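Local coordinates for protein periphilin-1 (Homo sapiens, PDB 6SWG) that probably acts in HUSH-dependent gene silencing, its helical C-terminal domain pairing with a second copy and binding a chain of another protein, at residues B[66-69]-B[70-74]. Residues are numbered along the deposited sequence; the frame is centred on the assembly and turned at random.
Sequences FALR and QNLHE
Over one face of the F66 ring lies the side chain of Q70, one helical turn further along helix 61-93. Its CG makes a CH-pi contact 4.1 Å from the ring centroid, offset toward the rim, and the amide beyond it stacks on the ring with the two planes 14° apart. A bend at chi2 (-58°) folds the glutamine back over the phenyl group, bringing its CD within 3.8 Å of F66 CZ. The pair illustrates how one i to i+4 spacing yields three kinds of contact: this CH-pi and amide stack, a side chain to carbonyl hydrogen bond, and an apolar pair. The last lies on the inner side of the same helix, L68 CD1 meeting L72 CG at 3.7 Å.

Between these two pairs, A67 O accepts twice from N71. The backbone N-H of N71 gives the nearly straight bond of the helix, whereas ND2 reaches the same oxygen at 3.0 Å from above the carbonyl plane, with a more bent N-H...O angle of 134°. Q70, L72 and H73 likewise donate their backbone N-H groups to the carbonyl oxygens of F66, L68 and R69, which fixes the spacing of the side chains.

Further out, L68 and L72 pack on F46 of helix 23-56, the other arm of the helical hairpin. R69 NH1 forms a salt bridge with an acidic side chain of the chain of another protein. N71 ND2 also donates to M52 O of the second subunit, giving this buried nitrogen two acceptors, one in its own helix and one across the dimer, while both the CG methylene and the flat amide of Q70 lie over the face of F66.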
loop_
_atom_site.group_PDB
_atom_site.type_symbol
_atom_site.label_atom_id
_atom_site.label_comp_id
_atom_site.label_asym_id
_atom_site.label_seq_id
_atom_site.Cartn_x
_atom_site.Cartn_y
_atom_site.Cartn_z
ATOM N N PHE B 66 -16.795 -2.117 7.194
ATOM C CA PHE B 66 -16.730 -2.750 8.511
ATOM C C PHE B 66 -15.343 -3.315 8.764
ATOM O O PHE B 66 -14.717 -3.066 9.796
ATOM C CB PHE B 66 -17.791 -3.845 8.585
ATOM C CG PHE B 66 -17.735 -4.611 9.836
ATOM C CD1 PHE B 66 -17.046 -5.812 9.885
ATOM C CD2 PHE B 66 -18.328 -4.105 10.994
ATOM C CE1 PHE B 66 -16.960 -6.516 11.075
ATOM C CE2 PHE B 66 -18.249 -4.795 12.191
ATOM C CZ PHE B 66 -17.556 -6.002 12.238
ATOM N N ALA B 67 -14.833 -4.059 7.785
ATOM C CA ALA B 67 -13.513 -4.650 7.914
ATOM C C ALA B 67 -12.463 -3.563 8.031
ATOM O O ALA B 67 -11.515 -3.692 8.810
ATOM C CB ALA B 67 -13.256 -5.560 6.712
ATOM N N LEU B 68 -12.662 -2.456 7.318
ATOM C CA LEU B 68 -11.772 -1.322 7.477
ATOM C C LEU B 68 -11.716 -0.889 8.932
ATOM O O LEU B 68 -10.638 -0.864 9.556
ATOM C CB LEU B 68 -12.273 -0.168 6.631
ATOM C CG LEU B 68 -11.387 1.051 6.833
ATOM C CD1 LEU B 68 -9.954 0.749 6.534
ATOM C CD2 LEU B 68 -11.842 2.134 5.826
ATOM N N ARG B 69 -12.883 -0.607 9.503
ATOM C CA ARG B 69 -12.903 -0.140 10.877
ATOM C C ARG B 69 -12.185 -1.131 11.768
ATOM O O ARG B 69 -11.317 -0.741 12.578
ATOM C CB ARG B 69 -14.339 0.103 11.311
ATOM C CG ARG B 69 -15.054 1.162 10.430
ATOM C CD ARG B 69 -16.365 1.688 11.110
ATOM N NE ARG B 69 -16.127 2.426 12.364
ATOM C CZ ARG B 69 -15.756 3.714 12.442
ATOM N NH1 ARG B 69 -15.587 4.449 11.336
ATOM N NH2 ARG B 69 -15.550 4.274 13.639
ATOM N N GLN B 70 -12.416 -2.426 11.541
ATOM C CA GLN B 70 -11.769 -3.406 12.406
ATOM C C GLN B 70 -10.258 -3.223 12.347
ATOM O O GLN B 70 -9.609 -2.949 13.362
ATOM C CB GLN B 70 -12.175 -4.814 11.996
ATOM C CG GLN B 70 -13.662 -5.019 12.070
ATOM C CD GLN B 70 -14.193 -4.755 13.447
ATOM O OE1 GLN B 70 -14.597 -3.637 13.759
ATOM N NE2 GLN B 70 -14.165 -5.767 14.298
ATOM N N ASN B 71 -9.707 -3.211 11.133
ATOM C CA ASN B 71 -8.265 -3.077 10.949
ATOM C C ASN B 71 -7.744 -1.784 11.578
ATOM O O ASN B 71 -6.779 -1.802 12.351
ATOM C CB ASN B 71 -7.944 -3.160 9.445
ATOM C CG ASN B 71 -7.934 -4.607 8.934
ATOM O OD1 ASN B 71 -7.043 -5.360 9.280
ATOM N ND2 ASN B 71 -8.922 -4.996 8.148
ATOM N N LEU B 72 -8.424 -0.662 11.341
ATOM C CA LEU B 72 -7.816 0.584 11.795
ATOM C C LEU B 72 -7.822 0.625 13.314
ATOM O O LEU B 72 -6.899 1.187 13.937
ATOM C CB LEU B 72 -8.536 1.792 11.188
ATOM C CG LEU B 72 -8.312 1.900 9.658
ATOM C CD1 LEU B 72 -8.833 3.273 9.221
ATOM C CD2 LEU B 72 -6.889 1.690 9.164
ATOM N N HIS B 73 -8.800 -0.060 13.915
ATOM C CA HIS B 73 -8.857 -0.145 15.367
ATOM C C HIS B 73 -7.728 -1.007 15.915
ATOM O O HIS B 73 -6.985 -0.577 16.819
ATOM C CB HIS B 73 -10.191 -0.708 15.771
ATOM C CG HIS B 73 -10.322 -0.936 17.227
ATOM N ND1 HIS B 73 -10.488 0.095 18.130
ATOM C CD2 HIS B 73 -10.320 -2.079 17.956
ATOM C CE1 HIS B 73 -10.608 -0.406 19.351
ATOM N NE2 HIS B 73 -10.518 -1.724 19.272
ATOM N N GLU B 74 -7.525 -2.191 15.323
ATOM C CA GLU B 74 -6.519 -3.096 15.854
ATOM C C GLU B 74 -5.135 -2.480 15.718
ATOM O O GLU B 74 -4.345 -2.456 16.666
ATOM C CB GLU B 74 -6.586 -4.431 15.132
ATOM C CG GLU B 74 -5.558 -5.425 15.592
ATOM C CD GLU B 74 -5.648 -6.737 14.856
ATOM O OE1 GLU B 74 -6.451 -6.843 13.910
ATOM O OE2 GLU B 74 -4.954 -7.690 15.256
#